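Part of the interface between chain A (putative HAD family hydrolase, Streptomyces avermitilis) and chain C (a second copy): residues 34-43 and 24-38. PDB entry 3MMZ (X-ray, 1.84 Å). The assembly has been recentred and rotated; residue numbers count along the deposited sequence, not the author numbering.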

# COMPACT_ATOMS: atom_id res chain seq x y z
N GLY A 34 -10.93 -20.70 24.42
CA GLY A 34 -10.34 -21.32 23.24
C GLY A 34 -11.32 -21.50 22.09
O GLY A 34 -11.01 -22.19 21.13
N ARG A 35 -12.50 -20.89 22.19
CA ARG A 35 -13.43 -20.88 21.07
C ARG A 35 -12.80 -20.09 19.94
O ARG A 35 -12.16 -19.07 20.18
N GLU A 36 -13.00 -20.58 18.72
CA GLU A 36 -12.37 -20.03 17.53
C GLU A 36 -13.41 -19.45 16.57
O GLU A 36 -14.54 -19.97 16.45
N PHE A 37 -13.06 -18.34 15.92
CA PHE A 37 -13.90 -17.70 14.91
C PHE A 37 -12.98 -17.35 13.73
O PHE A 37 -11.84 -16.94 13.96
N VAL A 38 -13.44 -17.52 12.50
CA VAL A 38 -12.66 -17.12 11.33
C VAL A 38 -13.53 -16.34 10.37
O VAL A 38 -14.76 -16.46 10.41
N SER A 39 -12.89 -15.55 9.51
CA SER A 39 -13.59 -14.76 8.49
C SER A 39 -13.51 -15.42 7.12
O SER A 39 -12.42 -15.72 6.62
N VAL A 40 -14.67 -15.64 6.51
CA VAL A 40 -14.75 -16.16 5.15
C VAL A 40 -15.32 -15.09 4.22
O VAL A 40 -15.83 -14.06 4.67
N HIS A 41 -15.26 -15.36 2.92
CA HIS A 41 -15.55 -14.32 1.94
C HIS A 41 -16.78 -14.69 1.11
O HIS A 41 -16.87 -15.81 0.60
N ARG A 42 -17.73 -13.75 1.00
CA ARG A 42 -18.97 -13.99 0.24
C ARG A 42 -18.74 -14.30 -1.23
O ARG A 42 -19.49 -15.08 -1.83
N GLY A 43 -17.73 -13.67 -1.82
CA GLY A 43 -17.32 -13.93 -3.21
C GLY A 43 -16.88 -15.37 -3.42
O GLY A 43 -17.22 -16.00 -4.44
N THR C 24 -20.45 -3.54 3.86
CA THR C 24 -19.44 -4.41 4.48
C THR C 24 -18.35 -4.69 3.46
O THR C 24 -18.50 -4.38 2.28
N ASP C 25 -17.26 -5.30 3.92
CA ASP C 25 -16.18 -5.72 3.05
C ASP C 25 -16.41 -7.10 2.42
O ASP C 25 -15.46 -7.70 1.93
N ASP C 26 -17.65 -7.60 2.47
CA ASP C 26 -18.01 -8.91 1.91
C ASP C 26 -17.46 -10.11 2.69
O ASP C 26 -17.55 -11.24 2.23
N ARG C 27 -16.90 -9.86 3.86
CA ARG C 27 -16.48 -10.95 4.72
C ARG C 27 -17.53 -11.24 5.78
O ARG C 27 -18.34 -10.37 6.11
N VAL C 28 -17.54 -12.48 6.27
CA VAL C 28 -18.44 -12.89 7.34
C VAL C 28 -17.62 -13.63 8.37
O VAL C 28 -16.87 -14.55 8.01
N LEU C 29 -17.74 -13.26 9.64
CA LEU C 29 -17.09 -14.02 10.71
C LEU C 29 -18.03 -15.15 11.15
O LEU C 29 -19.22 -14.93 11.34
N ILE C 30 -17.49 -16.36 11.27
CA ILE C 30 -18.30 -17.51 11.63
C ILE C 30 -17.76 -18.21 12.86
O ILE C 30 -16.54 -18.24 13.09
N ASP C 31 -18.67 -18.76 13.65
CA ASP C 31 -18.28 -19.62 14.75
C ASP C 31 -18.58 -21.09 14.43
O ASP C 31 -19.08 -21.40 13.34
N SER C 32 -18.29 -21.98 15.37
CA SER C 32 -18.44 -23.42 15.16
C SER C 32 -19.89 -23.89 14.92
O SER C 32 -20.10 -24.99 14.40
N ASP C 33 -20.87 -23.08 15.30
CA ASP C 33 -22.27 -23.43 15.07
C ASP C 33 -22.77 -22.93 13.73
O ASP C 33 -23.85 -23.31 13.26
N GLY C 34 -21.97 -22.08 13.09
CA GLY C 34 -22.37 -21.46 11.85
C GLY C 34 -23.05 -20.13 12.09
O GLY C 34 -23.65 -19.58 11.18
N ARG C 35 -22.97 -19.61 13.32
CA ARG C 35 -23.46 -18.26 13.57
C ARG C 35 -22.58 -17.25 12.85
O ARG C 35 -21.36 -17.38 12.84
N GLU C 36 -23.23 -16.26 12.25
CA GLU C 36 -22.59 -15.29 11.39
C GLU C 36 -22.55 -13.89 12.01
O GLU C 36 -23.49 -13.46 12.69
N PHE C 37 -21.43 -13.20 11.80
CA PHE C 37 -21.24 -11.82 12.25
C PHE C 37 -20.62 -11.07 11.08
O PHE C 37 -19.86 -11.65 10.30
N VAL C 38 -20.95 -9.79 10.93
CA VAL C 38 -20.33 -8.97 9.89
C VAL C 38 -19.91 -7.61 10.45
O VAL C 38 -20.45 -7.16 11.46

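When two antiparallel strands from different subunits pair edge to edge, their side chains alternate between the two faces of the shared sheet, and each face packs by its own rules. The pairing of strand 36-41 of chain A with the strand of chain C that carries Val28(C) and Ile30(C) illustrates the principle.

One face is wholly aliphatic. Val38(A) and Val40(A), both m, lie beside Ile30(C) (p, t) and Val28(C) (t). Val38(A) CG2 sits 4.0 Å from Ile30(C) CG1, and Val40(A) CG1 lies 4.2 Å from Ile30(C) CD1, so the isoleucine reaches both valines; Val40(A) CG2 also approaches Val28(C) CB at 4.4 Å. The same residues form the hydrogen-bonded pairs of the ladder, with Ile30(C) N to Val38(A) O at 2.9 Å and Val28(C) N to Val40(A) O at 2.8 Å, which fixes the register of these branched side chains.

The other face is more mixed. Leu29(C) (t, p) brings CD1 to 3.4 Å from Ser39(A) OG, its partner in a non-hydrogen-bonded pair, and CG to 3.9 Å from Phe37(A) CB. Phe37(A), with chi1 m, extends its ring along chain C: its CE2 is 3.5 Å from Asp31(C) CB and 4.4 Å from Phe37(C) CE1. Further along this face, His41(A) (chi1 t) places CD2 4.0 Å from Arg27(C) CG, and the same CD2 lies over one face of the Arg27(C) guanidinium. The carbonyl oxygen of Asp26(C) lies over one face of the imidazole.

Charge gathers towards both ends of the pairing. At one, Arg42(A) follows the strand at the start of a helix, and its N donates to Asp26(C) O at 2.8 Å. The Arg42(A) side chain, m at chi1 and between wells at chi2, lays its guanidinium against Val28(C), with Arg42(A) CZ 3.3 Å from Val28(C) CG2, while Arg42(A) NH1 makes a long salt bridge of 3.9 Å to Glu36(C) OE2. An arginine can thus cover an apolar group with its flat face and meet a carboxylate near its plane.

At the other end, Arg35(A) (m, t, p) sends NH2 to a 3.0 Å salt bridge with Asp31(C) OD2. Asp31(C) OD1 meanwhile accepts from Asp33(C) N at 2.9 Å and Arg35(C) N at 2.8 Å, so one carboxylate both organises its turn and holds the neighbouring subunit. A water completes this edge, donating to Glu36(A) O at 2.7 Å and accepting from Ser32(C) N at 2.8 Å, bridging the chains beyond the last direct backbone bond.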

# COMPACT_ATOMS: atom_id res chain seq x y z
CB ARG A 35 -14.76 -20.23 21.45
CG ARG A 35 -15.82 -21.17 22.00
CD ARG A 35 -17.17 -20.45 22.13
NE ARG A 35 -17.77 -20.14 20.83
CZ ARG A 35 -18.74 -20.85 20.25
NH1 ARG A 35 -19.25 -21.92 20.86
NH2 ARG A 35 -19.21 -20.49 19.06
CB GLU A 36 -11.52 -21.11 16.85
CG GLU A 36 -10.30 -21.55 17.66
CD GLU A 36 -9.38 -22.50 16.89
OE1 GLU A 36 -9.87 -23.20 15.98
OE2 GLU A 36 -8.18 -22.54 17.21
CB PHE A 37 -14.52 -16.40 15.43
CG PHE A 37 -15.26 -16.54 16.74
CD1 PHE A 37 -14.58 -16.60 17.95
CD2 PHE A 37 -16.66 -16.54 16.75
CE1 PHE A 37 -15.27 -16.71 19.16
CE2 PHE A 37 -17.37 -16.63 17.96
CZ PHE A 37 -16.68 -16.72 19.17
CB VAL A 38 -12.03 -18.33 10.56
CG1 VAL A 38 -11.15 -19.16 11.49
CG2 VAL A 38 -13.13 -19.19 9.93
CB SER A 39 -13.01 -13.36 8.40
OG SER A 39 -13.28 -12.64 9.59
CB VAL A 40 -15.58 -17.45 5.05
CG1 VAL A 40 -14.84 -18.60 5.76
CG2 VAL A 40 -16.99 -17.26 5.65
CB HIS A 41 -14.32 -14.07 1.06
CG HIS A 41 -14.41 -12.83 0.24
ND1 HIS A 41 -15.04 -12.79 -0.99
CD2 HIS A 41 -13.93 -11.58 0.45
CE1 HIS A 41 -14.97 -11.56 -1.48
NE2 HIS A 41 -14.31 -10.81 -0.63
CB ARG A 42 -19.93 -12.81 0.36
CG ARG A 42 -20.56 -12.64 1.75
CD ARG A 42 -22.02 -13.08 1.76
NE ARG A 42 -22.72 -12.67 2.97
CZ ARG A 42 -23.07 -13.48 3.98
NH1 ARG A 42 -22.79 -14.80 3.94
NH2 ARG A 42 -23.71 -12.97 5.04
CB THR C 24 -20.03 -5.78 4.94
OG1 THR C 24 -20.14 -6.67 3.82
CG2 THR C 24 -21.39 -5.64 5.64
CB ASP C 25 -14.86 -5.71 3.81
CG ASP C 25 -14.85 -6.70 4.98
OD1 ASP C 25 -15.85 -7.42 5.21
OD2 ASP C 25 -13.83 -6.72 5.68
CB ASP C 26 -17.57 -9.02 0.43
CG ASP C 26 -18.73 -9.03 -0.53
OD1 ASP C 26 -19.88 -9.25 -0.08
OD2 ASP C 26 -18.50 -8.84 -1.74
CB ARG C 27 -15.12 -10.64 5.35
CG ARG C 27 -14.01 -10.70 4.32
CD ARG C 27 -12.75 -10.08 4.84
NE ARG C 27 -11.66 -10.11 3.86
CZ ARG C 27 -11.54 -9.33 2.78
NH1 ARG C 27 -12.46 -8.41 2.47
NH2 ARG C 27 -10.48 -9.46 2.00
CB VAL C 28 -19.56 -13.85 6.81
CG1 VAL C 28 -20.54 -14.19 7.90
CG2 VAL C 28 -20.28 -13.21 5.64
CB LEU C 29 -16.76 -13.11 11.90
CG LEU C 29 -15.90 -13.70 13.02
CD1 LEU C 29 -14.43 -13.66 12.67
CD2 LEU C 29 -16.14 -12.86 14.29
CB ILE C 30 -18.45 -18.52 10.45
CG1 ILE C 30 -17.09 -18.91 9.88
CG2 ILE C 30 -19.33 -17.90 9.36
CD1 ILE C 30 -17.14 -20.10 8.89
CB ASP C 31 -18.94 -19.16 16.05
CG ASP C 31 -20.43 -19.50 16.13
OD1 ASP C 31 -20.98 -20.18 15.23
OD2 ASP C 31 -21.06 -19.08 17.13
CB SER C 32 -17.84 -24.19 16.34
OG SER C 32 -18.53 -23.87 17.53
CB ASP C 33 -23.17 -22.89 16.19
CG ASP C 33 -22.85 -23.50 17.53
OD1 ASP C 33 -22.59 -24.72 17.60
OD2 ASP C 33 -22.86 -22.74 18.53
CB ARG C 35 -23.54 -17.94 15.07
CG ARG C 35 -24.30 -16.64 15.32
CD ARG C 35 -24.86 -16.50 16.72
NE ARG C 35 -25.69 -15.30 16.78
CZ ARG C 35 -26.26 -14.82 17.88
NH1 ARG C 35 -26.10 -15.44 19.05
NH2 ARG C 35 -27.01 -13.72 17.81
CB GLU C 36 -23.31 -15.25 10.03
CG GLU C 36 -23.20 -16.57 9.25
CD GLU C 36 -24.04 -16.57 7.98
OE1 GLU C 36 -25.15 -16.00 8.00
OE2 GLU C 36 -23.59 -17.14 6.96
CB PHE C 37 -20.29 -11.74 13.46
CG PHE C 37 -20.59 -12.72 14.58
CD1 PHE C 37 -20.30 -14.08 14.45
CD2 PHE C 37 -21.14 -12.27 15.78
CE1 PHE C 37 -20.57 -14.98 15.50
CE2 PHE C 37 -21.41 -13.16 16.84
CZ PHE C 37 -21.13 -14.52 16.69
CB VAL C 38 -21.27 -8.72 8.66
CG1 VAL C 38 -21.78 -10.07 8.06
CG2 VAL C 38 -22.44 -7.80 9.03
O HOH W 1 -16.59 -21.28 17.53